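Local coordinates for hypothetical protein TT1465 (Thermus thermophilus, PDB 1WEK), which is of unknown function but has a Rossmann-like parallel sheet fold, belongs to the SLOG clan and assembles as six chains, at residues A[124-127]-A[128-132]; A[13-16]-A[17-20]; A[24-27]-A[28-32]; A[190-193]-A[194-197]. All coordinates share one frame; numbering follows the deposited sequence.

Contact 1 (A[124-127]-A[128-132]); sequences RKVL and FVRYA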
# COMPACT_ATOMS: atom_id res chain seq x y z
N ARG A 124 8.10 11.48 -14.42
CA ARG A 124 8.51 12.84 -14.76
C ARG A 124 7.51 13.52 -15.71
O ARG A 124 7.18 14.70 -15.52
CB ARG A 124 9.90 12.78 -15.38
CG ARG A 124 10.35 14.03 -16.06
CD ARG A 124 11.84 14.00 -16.28
NE ARG A 124 12.19 14.17 -17.67
CZ ARG A 124 13.33 14.71 -18.08
NH1 ARG A 124 14.22 15.15 -17.20
NH2 ARG A 124 13.59 14.80 -19.37
N LYS A 125 7.02 12.78 -16.70
CA LYS A 125 6.05 13.31 -17.67
C LYS A 125 4.74 13.68 -16.99
O LYS A 125 4.07 14.62 -17.41
CB LYS A 125 5.73 12.28 -18.76
CG LYS A 125 6.89 11.80 -19.60
CD LYS A 125 6.98 12.56 -20.92
CE LYS A 125 7.65 11.71 -21.99
NZ LYS A 125 6.91 10.42 -22.17
N VAL A 126 4.35 12.93 -15.96
CA VAL A 126 3.12 13.19 -15.24
C VAL A 126 3.28 14.49 -14.45
O VAL A 126 2.40 15.35 -14.47
CB VAL A 126 2.77 12.03 -14.26
CG1 VAL A 126 1.72 12.50 -13.25
CG2 VAL A 126 2.22 10.82 -15.03
N LEU A 127 4.42 14.64 -13.77
CA LEU A 127 4.66 15.85 -12.99
C LEU A 127 4.74 17.08 -13.87
O LEU A 127 4.48 18.18 -13.43
CB LEU A 127 5.95 15.70 -12.17
CG LEU A 127 5.86 14.55 -11.16
CD1 LEU A 127 7.20 14.36 -10.46
CD2 LEU A 127 4.75 14.87 -10.15
N PHE A 128 5.11 16.88 -15.13
CA PHE A 128 5.21 17.99 -16.07
C PHE A 128 3.85 18.58 -16.46
O PHE A 128 3.76 19.76 -16.81
CB PHE A 128 5.94 17.52 -17.34
CG PHE A 128 7.38 17.94 -17.40
CD1 PHE A 128 8.39 17.01 -17.67
CD2 PHE A 128 7.73 19.28 -17.22
CE1 PHE A 128 9.72 17.40 -17.77
CE2 PHE A 128 9.07 19.69 -17.31
CZ PHE A 128 10.07 18.74 -17.59
N VAL A 129 2.79 17.78 -16.39
CA VAL A 129 1.47 18.29 -16.76
C VAL A 129 0.52 18.50 -15.59
O VAL A 129 -0.25 19.47 -15.57
CB VAL A 129 0.76 17.35 -17.78
CG1 VAL A 129 1.67 17.09 -18.97
CG2 VAL A 129 0.42 16.05 -17.12
N ARG A 130 0.58 17.61 -14.60
CA ARG A 130 -0.30 17.69 -13.45
C ARG A 130 -0.50 19.09 -12.91
O ARG A 130 -1.61 19.47 -12.56
CB ARG A 130 0.21 16.78 -12.33
CG ARG A 130 -0.88 16.33 -11.35
CD ARG A 130 -0.38 15.14 -10.53
NE ARG A 130 -1.45 14.27 -10.03
CZ ARG A 130 -1.95 14.31 -8.80
NH1 ARG A 130 -1.49 15.18 -7.91
NH2 ARG A 130 -2.91 13.46 -8.46
N TYR A 131 0.57 19.87 -12.86
CA TYR A 131 0.48 21.22 -12.31
C TYR A 131 0.78 22.35 -13.28
O TYR A 131 1.07 23.46 -12.85
CB TYR A 131 1.43 21.33 -11.10
CG TYR A 131 1.19 20.29 -10.04
CD1 TYR A 131 1.80 19.03 -10.11
CD2 TYR A 131 0.30 20.53 -8.99
CE1 TYR A 131 1.53 18.04 -9.17
CE2 TYR A 131 0.02 19.54 -8.04
CZ TYR A 131 0.63 18.30 -8.14
OH TYR A 131 0.32 17.31 -7.23
N ALA A 132 0.71 22.10 -14.58
CA ALA A 132 1.04 23.15 -15.55
C ALA A 132 -0.13 24.02 -16.01
O ALA A 132 -1.26 23.57 -16.12
CB ALA A 132 1.72 22.54 -16.76
O HOH W 1 3.15 20.30 -13.80

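Contact 2 (A[13-16]-A[17-20]); sequences EDSW and RLFR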
# COMPACT_ATOMS: atom_id res chain seq x y z
N GLU A 13 6.04 -10.89 -12.44
CA GLU A 13 5.23 -9.68 -12.38
C GLU A 13 6.13 -8.50 -11.99
O GLU A 13 5.86 -7.35 -12.35
CB GLU A 13 4.09 -9.85 -11.38
CG GLU A 13 3.16 -10.99 -11.77
CD GLU A 13 1.94 -11.09 -10.87
OE1 GLU A 13 1.11 -12.00 -11.09
OE2 GLU A 13 1.81 -10.27 -9.94
N ASP A 14 7.21 -8.80 -11.26
CA ASP A 14 8.19 -7.79 -10.87
C ASP A 14 7.53 -6.53 -10.34
O ASP A 14 7.79 -5.44 -10.83
CB ASP A 14 9.04 -7.46 -12.10
CG ASP A 14 10.36 -6.80 -11.75
OD1 ASP A 14 10.93 -7.14 -10.70
OD2 ASP A 14 10.83 -5.96 -12.55
N SER A 15 6.66 -6.68 -9.34
CA SER A 15 5.93 -5.54 -8.79
C SER A 15 6.63 -4.73 -7.72
O SER A 15 6.16 -3.63 -7.39
CB SER A 15 4.58 -6.00 -8.25
OG SER A 15 3.74 -6.43 -9.30
N TRP A 16 7.72 -5.25 -7.18
CA TRP A 16 8.46 -4.54 -6.16
C TRP A 16 8.98 -3.22 -6.76
O TRP A 16 9.44 -2.33 -6.05
CB TRP A 16 9.62 -5.39 -5.64
CG TRP A 16 10.67 -5.68 -6.66
CD1 TRP A 16 10.73 -6.75 -7.50
CD2 TRP A 16 11.81 -4.87 -6.97
NE1 TRP A 16 11.84 -6.67 -8.31
CE2 TRP A 16 12.52 -5.52 -8.00
CE3 TRP A 16 12.30 -3.65 -6.47
CZ2 TRP A 16 13.71 -5.00 -8.55
CZ3 TRP A 16 13.49 -3.13 -7.02
CH2 TRP A 16 14.17 -3.80 -8.05
N ARG A 17 8.91 -3.11 -8.08
CA ARG A 17 9.35 -1.88 -8.72
C ARG A 17 8.43 -0.72 -8.37
O ARG A 17 8.85 0.43 -8.38
CB ARG A 17 9.38 -2.07 -10.23
CG ARG A 17 10.46 -3.01 -10.71
CD ARG A 17 11.81 -2.39 -10.50
NE ARG A 17 12.87 -3.23 -11.01
CZ ARG A 17 14.16 -2.90 -10.95
NH1 ARG A 17 14.53 -1.75 -10.40
NH2 ARG A 17 15.07 -3.75 -11.41
N LEU A 18 7.18 -1.03 -8.05
CA LEU A 18 6.17 -0.03 -7.72
C LEU A 18 6.43 0.77 -6.45
O LEU A 18 5.90 1.88 -6.29
CB LEU A 18 4.80 -0.70 -7.64
CG LEU A 18 4.26 -1.25 -8.96
CD1 LEU A 18 3.06 -2.13 -8.75
CD2 LEU A 18 3.89 -0.08 -9.86
N PHE A 19 7.22 0.22 -5.54
CA PHE A 19 7.53 0.91 -4.31
C PHE A 19 8.22 2.22 -4.68
O PHE A 19 7.80 3.29 -4.25
CB PHE A 19 8.45 0.06 -3.42
CG PHE A 19 7.76 -1.09 -2.76
CD1 PHE A 19 6.66 -0.88 -1.93
CD2 PHE A 19 8.23 -2.38 -2.93
CE1 PHE A 19 6.04 -1.95 -1.27
CE2 PHE A 19 7.61 -3.46 -2.27
CZ PHE A 19 6.52 -3.24 -1.45
N ARG A 20 9.26 2.12 -5.49
CA ARG A 20 10.00 3.31 -5.91
C ARG A 20 9.13 4.24 -6.77
O ARG A 20 9.09 5.46 -6.54
CB ARG A 20 11.24 2.90 -6.70
CG ARG A 20 12.16 4.05 -7.05
CD ARG A 20 13.11 3.61 -8.15
NE ARG A 20 14.39 3.13 -7.64
CZ ARG A 20 15.43 3.92 -7.37
NH1 ARG A 20 15.33 5.23 -7.56
NH2 ARG A 20 16.56 3.40 -6.92
O HOH W 2 14.14 -6.09 -12.11
O HOH W 3 10.87 -0.11 -5.93

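Contact 3 (A[24-27]-A[28-32]); sequences EFVE and GFETL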
# COMPACT_ATOMS: atom_id res chain seq x y z
N GLU A 24 8.13 8.10 -5.88
CA GLU A 24 8.42 9.23 -6.76
C GLU A 24 7.16 10.05 -7.06
O GLU A 24 7.23 11.28 -7.09
CB GLU A 24 9.10 8.76 -8.05
CG GLU A 24 10.50 8.20 -7.82
CD GLU A 24 11.19 7.74 -9.10
OE1 GLU A 24 12.38 7.34 -9.04
OE2 GLU A 24 10.55 7.77 -10.17
N PHE A 25 6.03 9.38 -7.27
CA PHE A 25 4.77 10.07 -7.52
C PHE A 25 4.37 10.86 -6.28
O PHE A 25 4.09 12.06 -6.34
CB PHE A 25 3.65 9.06 -7.82
CG PHE A 25 3.50 8.71 -9.27
CD1 PHE A 25 3.35 7.39 -9.67
CD2 PHE A 25 3.50 9.72 -10.24
CE1 PHE A 25 3.20 7.06 -11.02
CE2 PHE A 25 3.35 9.40 -11.60
CZ PHE A 25 3.20 8.08 -11.99
N VAL A 26 4.36 10.18 -5.14
CA VAL A 26 3.99 10.80 -3.88
C VAL A 26 4.89 11.98 -3.53
O VAL A 26 4.41 13.03 -3.11
CB VAL A 26 4.00 9.78 -2.72
CG1 VAL A 26 3.70 10.48 -1.40
CG2 VAL A 26 2.94 8.71 -2.96
N GLU A 27 6.19 11.80 -3.70
CA GLU A 27 7.13 12.87 -3.41
C GLU A 27 6.90 14.01 -4.39
O GLU A 27 6.88 15.18 -4.01
CB GLU A 27 8.57 12.37 -3.53
CG GLU A 27 9.59 13.39 -3.05
CD GLU A 27 11.02 12.99 -3.36
OE1 GLU A 27 11.92 13.83 -3.15
OE2 GLU A 27 11.23 11.84 -3.81
N GLY A 28 6.71 13.65 -5.66
CA GLY A 28 6.46 14.65 -6.67
C GLY A 28 5.21 15.47 -6.37
O GLY A 28 5.23 16.70 -6.49
N PHE A 29 4.14 14.80 -5.95
CA PHE A 29 2.91 15.53 -5.65
C PHE A 29 3.09 16.46 -4.45
O PHE A 29 2.67 17.62 -4.49
CB PHE A 29 1.74 14.57 -5.38
CG PHE A 29 1.39 13.67 -6.54
CD1 PHE A 29 1.85 13.94 -7.83
CD2 PHE A 29 0.60 12.53 -6.34
CE1 PHE A 29 1.55 13.09 -8.90
CE2 PHE A 29 0.28 11.68 -7.40
CZ PHE A 29 0.76 11.96 -8.69
N GLU A 30 3.72 15.95 -3.39
CA GLU A 30 3.96 16.72 -2.16
C GLU A 30 4.74 17.98 -2.43
O GLU A 30 4.43 19.05 -1.92
CB GLU A 30 4.73 15.88 -1.13
CG GLU A 30 4.00 14.62 -0.66
CD GLU A 30 4.80 13.80 0.34
OE1 GLU A 30 6.05 13.78 0.26
OE2 GLU A 30 4.18 13.15 1.21
N THR A 31 5.77 17.85 -3.26
CA THR A 31 6.62 18.97 -3.60
C THR A 31 5.95 20.01 -4.49
O THR A 31 5.79 21.16 -4.09
CB THR A 31 7.90 18.45 -4.28
OG1 THR A 31 8.56 17.57 -3.38
CG2 THR A 31 8.83 19.58 -4.64
N LEU A 32 5.54 19.61 -5.69
CA LEU A 32 4.91 20.56 -6.61
C LEU A 32 3.62 21.16 -6.06
O LEU A 32 3.31 22.30 -6.37
CB LEU A 32 4.65 19.90 -7.97
CG LEU A 32 5.86 19.23 -8.65
CD1 LEU A 32 5.57 18.97 -10.11
CD2 LEU A 32 7.09 20.12 -8.51

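Contact 4 (A[190-193]-A[194-197]); sequences GPED and LQLF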
# COMPACT_ATOMS: atom_id res chain seq x y z
N GLY A 190 -7.74 15.54 -36.67
CA GLY A 190 -8.90 16.38 -36.85
C GLY A 190 -8.64 17.68 -37.59
O GLY A 190 -7.51 18.13 -37.68
N PRO A 191 -9.70 18.31 -38.11
CA PRO A 191 -9.61 19.58 -38.85
C PRO A 191 -8.98 20.72 -38.08
O PRO A 191 -8.24 21.51 -38.65
CB PRO A 191 -11.07 19.88 -39.21
CG PRO A 191 -11.72 18.53 -39.23
CD PRO A 191 -11.09 17.83 -38.04
N GLU A 192 -9.27 20.79 -36.78
CA GLU A 192 -8.75 21.87 -35.94
C GLU A 192 -7.60 21.45 -35.03
O GLU A 192 -7.13 22.26 -34.23
CB GLU A 192 -9.86 22.41 -35.02
CG GLU A 192 -11.26 22.44 -35.61
CD GLU A 192 -11.42 23.48 -36.68
OE1 GLU A 192 -11.20 24.67 -36.36
OE2 GLU A 192 -11.76 23.12 -37.83
N ASP A 193 -7.13 20.21 -35.15
CA ASP A 193 -6.05 19.77 -34.25
C ASP A 193 -4.74 20.53 -34.30
O ASP A 193 -3.98 20.49 -33.33
CB ASP A 193 -5.77 18.29 -34.42
CG ASP A 193 -6.93 17.43 -33.96
OD1 ASP A 193 -7.75 17.91 -33.15
OD2 ASP A 193 -7.01 16.27 -34.39
N LEU A 194 -4.46 21.22 -35.40
CA LEU A 194 -3.22 21.97 -35.45
C LEU A 194 -3.32 23.27 -34.66
O LEU A 194 -2.33 23.96 -34.47
CB LEU A 194 -2.80 22.26 -36.88
CG LEU A 194 -2.36 21.05 -37.71
CD1 LEU A 194 -1.25 21.51 -38.66
CD2 LEU A 194 -1.84 19.93 -36.82
N GLN A 195 -4.52 23.61 -34.19
CA GLN A 195 -4.70 24.82 -33.41
C GLN A 195 -4.43 24.58 -31.92
O GLN A 195 -4.51 25.51 -31.11
CB GLN A 195 -6.13 25.37 -33.61
CG GLN A 195 -6.29 26.34 -34.77
CD GLN A 195 -6.03 25.71 -36.12
OE1 GLN A 195 -5.01 25.97 -36.77
NE2 GLN A 195 -6.95 24.85 -36.55
N LEU A 196 -4.10 23.34 -31.55
CA LEU A 196 -3.79 23.01 -30.17
C LEU A 196 -2.48 23.70 -29.76
O LEU A 196 -2.21 23.91 -28.58
CB LEU A 196 -3.62 21.49 -29.99
CG LEU A 196 -4.75 20.54 -29.56
CD1 LEU A 196 -6.08 21.28 -29.36
CD2 LEU A 196 -4.89 19.43 -30.59
N PHE A 197 -1.67 24.06 -30.74
CA PHE A 197 -0.41 24.74 -30.45
C PHE A 197 -0.24 26.00 -31.29
O PHE A 197 -0.88 26.16 -32.33
CB PHE A 197 0.77 23.79 -30.70
CG PHE A 197 0.88 23.31 -32.12
CD1 PHE A 197 1.47 24.11 -33.10
CD2 PHE A 197 0.37 22.07 -32.49
CE1 PHE A 197 1.56 23.68 -34.41
CE2 PHE A 197 0.45 21.62 -33.81
CZ PHE A 197 1.04 22.43 -34.77
O HOH W 4 -5.64 22.08 -38.01

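Contact 1 (A[124-127]-A[128-132])
R124 lies alongside F128, one turn further down helix 121-130, and both side chains point the same way. From CB of R124 the chain sets out with CG anti to the backbone N (chi1 167°). That turn brings CG over to the phenyl ring, where it meets CE1 of F128 at 3.8 Å. Further out, NE of R124 passes CE1 of F128 at 4.1 Å. A bend at chi3 then turns the tip, so the guanidinium plane stands 77° from the ring plane and one of its faces looks on CE1. The tip ends on strand 95-100, where NH1 bonds to the carbonyl oxygen of L98.

The backbone beneath is less regular. N of F128 makes a weak bond to O of R124 at 3.0 Å. V126 O takes two donors. N of R130 comes at 2.9 Å, nearly in line with the carbonyl (C=O...N 173°). N of V129, at 3.1 Å, sits well above the carbonyl plane. Past this point a water links the turns: it donates to O of L127 at 2.5 Å and accepts from N of Y131 at 2.8 Å.

NH1 of R130 bonds to OH of Y131 at 2.9 Å, with the hydroxyl in the guanidinium plane. The same arginine makes a cation-pi contact with F29 and a hydrogen bond to the backbone O of E13 of the second subunit. The whole is a helix finishing as a loosely bonded turn that feeds the next strand, 132-137, as in the parallel alpha/beta sheet of a Rossmann-like fold.

Contact 2 (A[13-16]-A[17-20])
W16 and R17 run their side chains side by side in the same direction. CG of W16 sits between the backbone N and the carbonyl carbon (chi1 65°), which folds the indole back over the residue that follows. R17 answers with a bend at chi2 (-69°), and from there its chain runs straight to the guanidinium. CD of R17 lies over the face of the six-membered ring, 3.8 Å from its centroid, a CH-pi contact. Beyond CD the guanidinium reaches only over the outer rim, at CH2 and CZ2 of W16. Its plane is tilted 30° from the indole, with its centre above CH2.

D14 approaches the arginine at the guanidinium edge. Its CG is anti to the backbone N, which carries OD2 of D14 to within 3.5 Å of CG of R17. The carboxylate is nearly perpendicular to the guanidinium. OD2 of D14 and NE of R17 make only a long salt bridge, 3.7 Å. A water spans the gap: it accepts from NH2 of R17 at 2.6 Å and donates weakly to OD2 of D14.

Backbone bonds of the i to i+3 kind lead toward helix 17-34. N of L18 bonds to O of S15 at 2.9 Å, and N of F19 reaches O of W16 weakly at 3.4 Å. A second water links O of W16 to N of R20, at 2.6 and 2.8 Å. H12 of the fourth subunit meets the W16 ring edge-to-face. D14, with positive phi, leaves helix 6-13, and the segment is a short link to helix 17-34 at a subunit interface.

Contact 3 (A[24-27]-A[28-32])
O of E27 is gripped twice by T31, one helical turn on. The backbone N comes at 3.0 Å and the hydroxyl OG1, also at 3.0 Å, and they reach the carbonyl from opposite faces of its plane. OG1 stands anti to its own carbonyl carbon (chi1 -59°), which turns the hydroxyl back toward the preceding turn. The threonine hydroxyl therefore finds its acceptor inside its own helix.

The neighbouring backbone bonds are regular i to i+4 links. N of G28 bonds to O of E24 at 2.8 Å, and N of F29 bonds to O of F25 at the same length of 2.8 Å. The carbonyl of F25 has a second role: its oxygen lies 3.1 Å above the plane of the F29 ring, displaced toward the rim.

F25 and F29 lie side by side and point the same way. Their rings are oblique, with planes at 32° and centroids 5.8 Å apart; CD2 of F25 meets CZ of F29 at 3.9 Å. On another side of the helix, V26 and E30 cross, and CG1 of V26 touches OE2 of E30 at 3.8 Å. That carboxylate has a stronger partner, a salt bridge from OE2 to NH2 of R17 of the third subunit.

This stretch of helix 17-34 is packed on several sides. F25 leans on V123 and V126 of helix 121-130. E27 and T31 touch L116 of strand 114-118. L18 of the second subunit meets F25 and V26, and W16 of the third subunit packs on V26.

Contact 4 (A[190-193]-A[194-197])
Backbone bonds carry the contact between E192 and Q195. N of Q195 bonds to O of E192 at 2.9 Å. One residue on, N of L196 repeats the i to i+3 step to O of D193, but weakly, at 3.4 Å. Both are i to i+3 bonds of the 3-10 segment that grows out of the type I beta turn G190-D193, with D193 shared.

Among side-chain polar bonds, the carboxylate of D193 turns back across its own turn. CG of D193 is anti to its carbonyl carbon (chi1 -67°), which swings the group back to G190. OD2 of D193 accepts from N of G190, met from above the carboxylate plane; the modelled length of 2.5 Å is doubtful. It also takes a hydrogen bond from NE2 of Q156 on helix 142-156.

Water adds a bridge. It donates to O of P191 at 2.7 Å, accepts from N of L194 at 3.0 Å, and accepts weakly from NE2 of Q195.

Packing is slight: CD2 of L196 lies 3.1 Å from O of D193, and the two side chains point the same way. The same leucine packs on L152 and L155 of helix 142-156, while L194 goes to L180 of helix 170-185.

The chemistry is thus mostly polar on the outer side, with leucines turned to the helices. The bond from NE2 of Q156 to D193 may favour its charged form and tie the turn to helix 142-156.

From the N terminus, contact 2 comes first, at the link from helix 6-13 into helix 17-34. Contact 3 follows on the same helix, its centre about 18 Å away. Contact 1 lies much later in sequence but touches contact 3 directly, with centres about 10 Å apart, tying helix 121-130 to helix 17-34. Contact 4 is last, in the connection between helix 170-185 and strand 198-200, with its nearest atoms about 12 Å from contact 1. All four are local contacts in series; none closes a long loop, and none encloses or crosses another. Each also meets the second subunit, so all four lie at or near subunit interfaces.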